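Local coordinates for protein b11L5F_LGL (PDB 6CZG) that probably binds a small fluorogenic ligand inside a computationally designed, eight-stranded antiparallel beta barrel, at residues Arg6-Leu11 against Val61-Pro66; Pro92-Phe97 against Thr110-Glu115. All blocks are in the same frame, centred on the assembly; numbering follows the deposited sequence.

In the fold
Both interactions belong to one closed antiparallel barrel: interaction 1 sets the short helix 6-10 against the end of strand 54-65, and interaction 2 pairs the last two strands, 94-101 and 106-114. Their centres lie about 13 Å apart, yet the two contacts touch directly. Leu11 CD2 comes to 3.7 Å from Phe95 CE1 and Ala7 CB to 3.8 Å from Phe95 CE2, so the ring of Phe95, carried by the hairpin, rests against Ala7 of the helix and Leu11 just after it. Leu10 O lies 3.0 Å from Arg113 NH2. One helical turn thus packs against two separate parts of the barrel wall.

Interaction 1. Residues Arg6-Leu11 against Val61-Pro66; sequences RAASLL and VTCKTP
One short helix lies across an end of the designed barrel here, and its contact with the end of strand 54-65 changes character along its length. The tight part is small and apolar. The methyl of Ala8 meets the sulfur of Cys63, with Ala8 CB 3.7 Å from Cys63 SG; the sulfur stands anti to its own carbonyl carbon (chi1 -74°) and is also bonded to Cys5, so the disulfide ties the chain just before the helix to strand 54-65. Deeper in, Leu11 and Val61 meet by their branch tips, Leu11 CD1 lying 4.3 Å from Val61 CG2. Met69 of the adjoining strand touches Ala7, Ala8, Leu11 and Val61 alike, and joins this buried cluster.

At the other end the contact turns polar, and Arg6 and Pro66 are open to solvent although Ala7 itself is buried. The carbonyl of Pro66 accepts a hydrogen bond from the backbone of Ala7, 3.0 Å from Ala7 N to Pro66 O, with the donor in the carbonyl plane and an angle of 154° at the hydrogen. The same oxygen lies 3.2 Å from Arg6 CB. Beyond CB, the Arg6 chain starts anti to its backbone N, bends at chi3 (66°) and carries its guanidinium to Asp67 in a salt bridge. A classic beta bulge at Lys64 and Thr65, opposite Thr68, precedes Pro66. Taken together, the covalent and polar grip from this strand end probably falls on the start of the helix, while the small methyl of Ala8 permits close approach.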
loop_
_atom_site.group_PDB
_atom_site.type_symbol
_atom_site.label_atom_id
_atom_site.label_comp_id
_atom_site.label_asym_id
_atom_site.label_seq_id
_atom_site.Cartn_x
_atom_site.Cartn_y
_atom_site.Cartn_z
ATOM N N ARG A 6 -9.491 8.019 -10.885
ATOM C CA ARG A 6 -8.886 9.161 -10.199
ATOM C C ARG A 6 -7.787 8.733 -9.231
ATOM O O ARG A 6 -6.719 9.361 -9.171
ATOM C CB ARG A 6 -9.974 9.942 -9.458
ATOM C CG ARG A 6 -9.676 11.414 -9.241
ATOM C CD ARG A 6 -10.969 12.198 -9.065
ATOM N NE ARG A 6 -11.670 11.821 -7.841
ATOM C CZ ARG A 6 -12.812 12.364 -7.432
ATOM N NH1 ARG A 6 -13.390 13.317 -8.150
ATOM N NH2 ARG A 6 -13.376 11.955 -6.304
ATOM N N ALA A 7 -8.035 7.670 -8.462
ATOM C CA ALA A 7 -7.047 7.196 -7.498
ATOM C C ALA A 7 -5.724 6.862 -8.175
ATOM O O ALA A 7 -4.652 7.229 -7.677
ATOM C CB ALA A 7 -7.591 5.982 -6.745
ATOM N N ALA A 8 -5.778 6.168 -9.315
ATOM C CA ALA A 8 -4.554 5.860 -10.047
ATOM C C ALA A 8 -3.868 7.122 -10.550
ATOM O O ALA A 8 -2.639 7.150 -10.680
ATOM C CB ALA A 8 -4.857 4.921 -11.214
ATOM N N SER A 9 -4.640 8.173 -10.842
ATOM C CA SER A 9 -4.039 9.429 -11.274
ATOM C C SER A 9 -3.352 10.151 -10.124
ATOM O O SER A 9 -2.370 10.869 -10.345
ATOM C CB SER A 9 -5.098 10.331 -11.907
ATOM O OG SER A 9 -5.209 10.089 -13.299
ATOM N N LEU A 10 -3.842 9.976 -8.895
ATOM C CA LEU A 10 -3.293 10.689 -7.747
ATOM C C LEU A 10 -2.253 9.892 -6.967
ATOM O O LEU A 10 -1.554 10.473 -6.131
ATOM C CB LEU A 10 -4.422 11.107 -6.799
ATOM C CG LEU A 10 -5.401 12.142 -7.354
ATOM C CD1 LEU A 10 -6.434 12.520 -6.304
ATOM C CD2 LEU A 10 -4.655 13.371 -7.849
ATOM N N LEU A 11 -2.127 8.590 -7.217
ATOM C CA LEU A 11 -1.233 7.728 -6.447
ATOM C C LEU A 11 0.268 7.847 -6.738
ATOM O O LEU A 11 1.060 7.645 -5.808
ATOM C CB LEU A 11 -1.653 6.267 -6.627
ATOM C CG LEU A 11 -2.634 5.747 -5.574
ATOM C CD1 LEU A 11 -3.012 4.300 -5.848
ATOM C CD2 LEU A 11 -2.053 5.904 -4.175
ATOM N N VAL A 61 -1.192 -2.194 -7.869
ATOM C CA VAL A 61 -2.493 -1.671 -7.482
ATOM C C VAL A 61 -3.307 -1.461 -8.749
ATOM O O VAL A 61 -2.783 -0.995 -9.768
ATOM C CB VAL A 61 -2.375 -0.361 -6.673
ATOM C CG1 VAL A 61 -1.870 -0.654 -5.268
ATOM C CG2 VAL A 61 -1.451 0.618 -7.373
ATOM N N THR A 62 -4.586 -1.814 -8.683
ATOM C CA THR A 62 -5.459 -1.834 -9.846
ATOM C C THR A 62 -6.704 -1.009 -9.564
ATOM O O THR A 62 -7.268 -1.082 -8.470
ATOM C CB THR A 62 -5.861 -3.269 -10.208
ATOM O OG1 THR A 62 -4.696 -4.016 -10.580
ATOM C CG2 THR A 62 -6.854 -3.274 -11.353
ATOM N N CYS A 63 -7.121 -0.220 -10.555
ATOM C CA CYS A 63 -8.358 0.541 -10.447
ATOM C C CYS A 63 -9.518 -0.372 -10.071
ATOM O O CYS A 63 -9.763 -1.389 -10.723
ATOM C CB CYS A 63 -8.659 1.250 -11.769
ATOM S SG CYS A 63 -7.632 2.695 -12.132
ATOM N N LYS A 64 -10.216 -0.007 -8.997
ATOM C CA LYS A 64 -11.417 -0.706 -8.557
ATOM C C LYS A 64 -12.659 0.143 -8.785
ATOM O O LYS A 64 -13.582 -0.271 -9.491
ATOM C CB LYS A 64 -11.283 -1.083 -7.075
ATOM C CG LYS A 64 -12.099 -2.286 -6.646
ATOM C CD LYS A 64 -12.428 -2.197 -5.165
ATOM C CE LYS A 64 -13.167 -3.429 -4.680
ATOM N NZ LYS A 64 -12.827 -3.747 -3.266
ATOM N N THR A 65 -12.698 1.330 -8.198
ATOM C CA THR A 65 -13.693 2.355 -8.466
ATOM C C THR A 65 -12.942 3.658 -8.668
ATOM O O THR A 65 -11.741 3.737 -8.386
ATOM C CB THR A 65 -14.703 2.479 -7.310
ATOM O OG1 THR A 65 -14.051 3.023 -6.157
ATOM C CG2 THR A 65 -15.308 1.125 -6.963
ATOM N N PRO A 66 -13.618 4.714 -9.183
ATOM C CA PRO A 66 -12.937 6.002 -9.386
ATOM C C PRO A 66 -12.029 6.439 -8.243
ATOM O O PRO A 66 -10.996 7.070 -8.485
ATOM C CB PRO A 66 -14.108 6.973 -9.564
ATOM C CG PRO A 66 -15.127 6.153 -10.276
ATOM C CD PRO A 66 -14.970 4.728 -9.776
#

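Interaction 2. Residues Pro92-Phe97 against Thr110-Glu115; sequences PTQFKF and TLQRQE
Three backbone hydrogen bonds join these two parts of an antiparallel beta hairpin, the last of the barrel. Phe95 and Leu111 form a hydrogen-bonded pair: Phe95 N reaches Leu111 O at 2.9 Å in the carbonyl plane, and Leu111 N returns a nearly straight bond to Phe95 O, 173° at the hydrogen but above that carbonyl plane. The shortest, Arg113 N to Thr93 O at 2.8 Å, also arrives from above the carbonyl plane.

Gln94 faces Gln112 in the neighbouring non-hydrogen-bonded pair, where Gln94 CA makes a CA-H...O contact of 3.1 Å with Leu111 O. With CG anti to the backbone N (chi1 -165°), the extended Gln94 chain runs obliquely across Thr110 and Gln112. Gln94 NE2 lies 3.5 Å from Thr110 CG2, Gln94 CG and NE2 both lie near Gln112 OE1, and the two amide planes are turned 58° apart. An alanine in place of Gln94 would remove the CG and amide that lie against these neighbours and would probably loosen the packing on this partly exposed face.

On the buried face, Phe95 and Leu111 meet at their bases, CB to CB at 3.9 Å, before the Phe95 ring continues to an edge-to-face stack with Trp15. Arg113, bent at chi2 and chi3, sends its guanidinium to Pro12 O. On the same face as Phe95, Leu111 CD1 rests 4.2 Å from Phe97 CB.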
loop_
_atom_site.group_PDB
_atom_site.type_symbol
_atom_site.label_atom_id
_atom_site.label_comp_id
_atom_site.label_asym_id
_atom_site.label_seq_id
_atom_site.Cartn_x
_atom_site.Cartn_y
_atom_site.Cartn_z
ATOM N N PRO A 92 -6.362 14.253 -1.955
ATOM C CA PRO A 92 -5.155 14.179 -2.796
ATOM C C PRO A 92 -3.859 14.003 -2.014
ATOM O O PRO A 92 -2.829 13.702 -2.630
ATOM C CB PRO A 92 -5.173 15.514 -3.550
ATOM C CG PRO A 92 -6.618 15.862 -3.631
ATOM C CD PRO A 92 -7.235 15.374 -2.347
ATOM N N THR A 93 -3.872 14.179 -0.693
ATOM C CA THR A 93 -2.689 13.985 0.135
ATOM C C THR A 93 -2.830 12.826 1.115
ATOM O O THR A 93 -1.938 12.623 1.944
ATOM C CB THR A 93 -2.358 15.270 0.898
ATOM O OG1 THR A 93 -3.532 15.750 1.565
ATOM C CG2 THR A 93 -1.841 16.342 -0.052
ATOM N N GLN A 94 -3.918 12.061 1.045
ATOM C CA GLN A 94 -4.129 10.984 2.006
ATOM C C GLN A 94 -4.999 9.889 1.407
ATOM O O GLN A 94 -6.095 10.162 0.908
ATOM C CB GLN A 94 -4.771 11.513 3.293
ATOM C CG GLN A 94 -4.700 10.539 4.459
ATOM C CD GLN A 94 -5.634 10.916 5.592
ATOM O OE1 GLN A 94 -6.812 11.198 5.374
ATOM N NE2 GLN A 94 -5.110 10.921 6.812
ATOM N N PHE A 95 -4.503 8.656 1.473
ATOM C CA PHE A 95 -5.258 7.460 1.134
ATOM C C PHE A 95 -5.466 6.618 2.388
ATOM O O PHE A 95 -4.687 6.697 3.341
ATOM C CB PHE A 95 -4.534 6.625 0.073
ATOM C CG PHE A 95 -4.766 7.093 -1.336
ATOM C CD1 PHE A 95 -4.095 8.197 -1.831
ATOM C CD2 PHE A 95 -5.646 6.421 -2.167
ATOM C CE1 PHE A 95 -4.302 8.629 -3.129
ATOM C CE2 PHE A 95 -5.858 6.846 -3.465
ATOM C CZ PHE A 95 -5.184 7.951 -3.947
ATOM N N LYS A 96 -6.524 5.815 2.383
ATOM C CA LYS A 96 -6.812 4.890 3.470
ATOM C C LYS A 96 -6.696 3.456 2.971
ATOM O O LYS A 96 -7.092 3.149 1.842
ATOM C CB LYS A 96 -8.208 5.136 4.049
ATOM C CG LYS A 96 -8.262 6.258 5.075
ATOM N N PHE A 97 -6.154 2.581 3.815
ATOM C CA PHE A 97 -5.938 1.183 3.468
ATOM C C PHE A 97 -6.689 0.283 4.437
ATOM O O PHE A 97 -6.650 0.499 5.652
ATOM C CB PHE A 97 -4.446 0.832 3.475
ATOM C CG PHE A 97 -4.164 -0.618 3.189
ATOM C CD1 PHE A 97 -4.111 -1.081 1.884
ATOM C CD2 PHE A 97 -3.953 -1.517 4.223
ATOM C CE1 PHE A 97 -3.854 -2.414 1.616
ATOM C CE2 PHE A 97 -3.696 -2.851 3.960
ATOM C CZ PHE A 97 -3.647 -3.299 2.656
ATOM N N THR A 110 -2.805 4.185 6.914
ATOM C CA THR A 110 -2.951 5.517 6.350
ATOM C C THR A 110 -1.726 5.851 5.511
ATOM O O THR A 110 -0.586 5.602 5.926
ATOM C CB THR A 110 -3.142 6.580 7.440
ATOM O OG1 THR A 110 -4.339 6.301 8.176
ATOM C CG2 THR A 110 -3.248 7.971 6.828
ATOM N N LEU A 111 -1.981 6.409 4.328
ATOM C CA LEU A 111 -0.954 6.856 3.395
ATOM C C LEU A 111 -0.996 8.378 3.344
ATOM O O LEU A 111 -1.986 8.963 2.892
ATOM C CB LEU A 111 -1.182 6.260 2.007
ATOM C CG LEU A 111 -0.704 4.831 1.744
ATOM C CD1 LEU A 111 -1.623 3.809 2.401
ATOM C CD2 LEU A 111 -0.588 4.572 0.250
ATOM N N GLN A 112 0.076 9.015 3.804
ATOM C CA GLN A 112 0.189 10.466 3.826
ATOM C C GLN A 112 1.194 10.896 2.768
ATOM O O GLN A 112 2.330 10.413 2.758
ATOM C CB GLN A 112 0.620 10.960 5.209
ATOM C CG GLN A 112 0.582 12.470 5.372
ATOM C CD GLN A 112 -0.819 13.033 5.236
ATOM O OE1 GLN A 112 -1.768 12.519 5.828
ATOM N NE2 GLN A 112 -0.955 14.099 4.453
ATOM N N ARG A 113 0.772 11.797 1.883
ATOM C CA ARG A 113 1.615 12.213 0.768
ATOM C C ARG A 113 2.948 12.762 1.258
ATOM O O ARG A 113 2.993 13.645 2.119
ATOM C CB ARG A 113 0.890 13.264 -0.076
ATOM C CG ARG A 113 1.807 14.123 -0.934
ATOM C CD ARG A 113 2.439 13.321 -2.061
ATOM N NE ARG A 113 1.492 13.040 -3.136
ATOM C CZ ARG A 113 1.735 12.207 -4.141
ATOM N NH1 ARG A 113 2.897 11.570 -4.212
ATOM N NH2 ARG A 113 0.818 12.009 -5.079
ATOM N N GLN A 114 4.037 12.229 0.707
ATOM C CA GLN A 114 5.381 12.721 0.980
ATOM C C GLN A 114 5.926 13.317 -0.311
ATOM O O GLN A 114 6.167 12.593 -1.283
ATOM C CB GLN A 114 6.285 11.605 1.502
ATOM C CG GLN A 114 7.773 11.918 1.408
ATOM C CD GLN A 114 8.272 12.745 2.579
ATOM O OE1 GLN A 114 8.023 12.415 3.738
ATOM N NE2 GLN A 114 8.979 13.829 2.279
ATOM N N GLU A 115 6.099 14.634 -0.325
ATOM C CA GLU A 115 6.644 15.318 -1.490
ATOM C C GLU A 115 8.081 14.877 -1.738
ATOM O O GLU A 115 8.405 14.366 -2.807
ATOM C CB GLU A 115 6.576 16.835 -1.312
ATOM C CG GLU A 115 5.189 17.357 -0.967
ATOM C CD GLU A 115 4.364 17.680 -2.198
ATOM O OE1 GLU A 115 3.712 16.761 -2.736
ATOM O OE2 GLU A 115 4.369 18.853 -2.626
ATOM O OXT GLU A 115 8.944 15.006 -0.869
#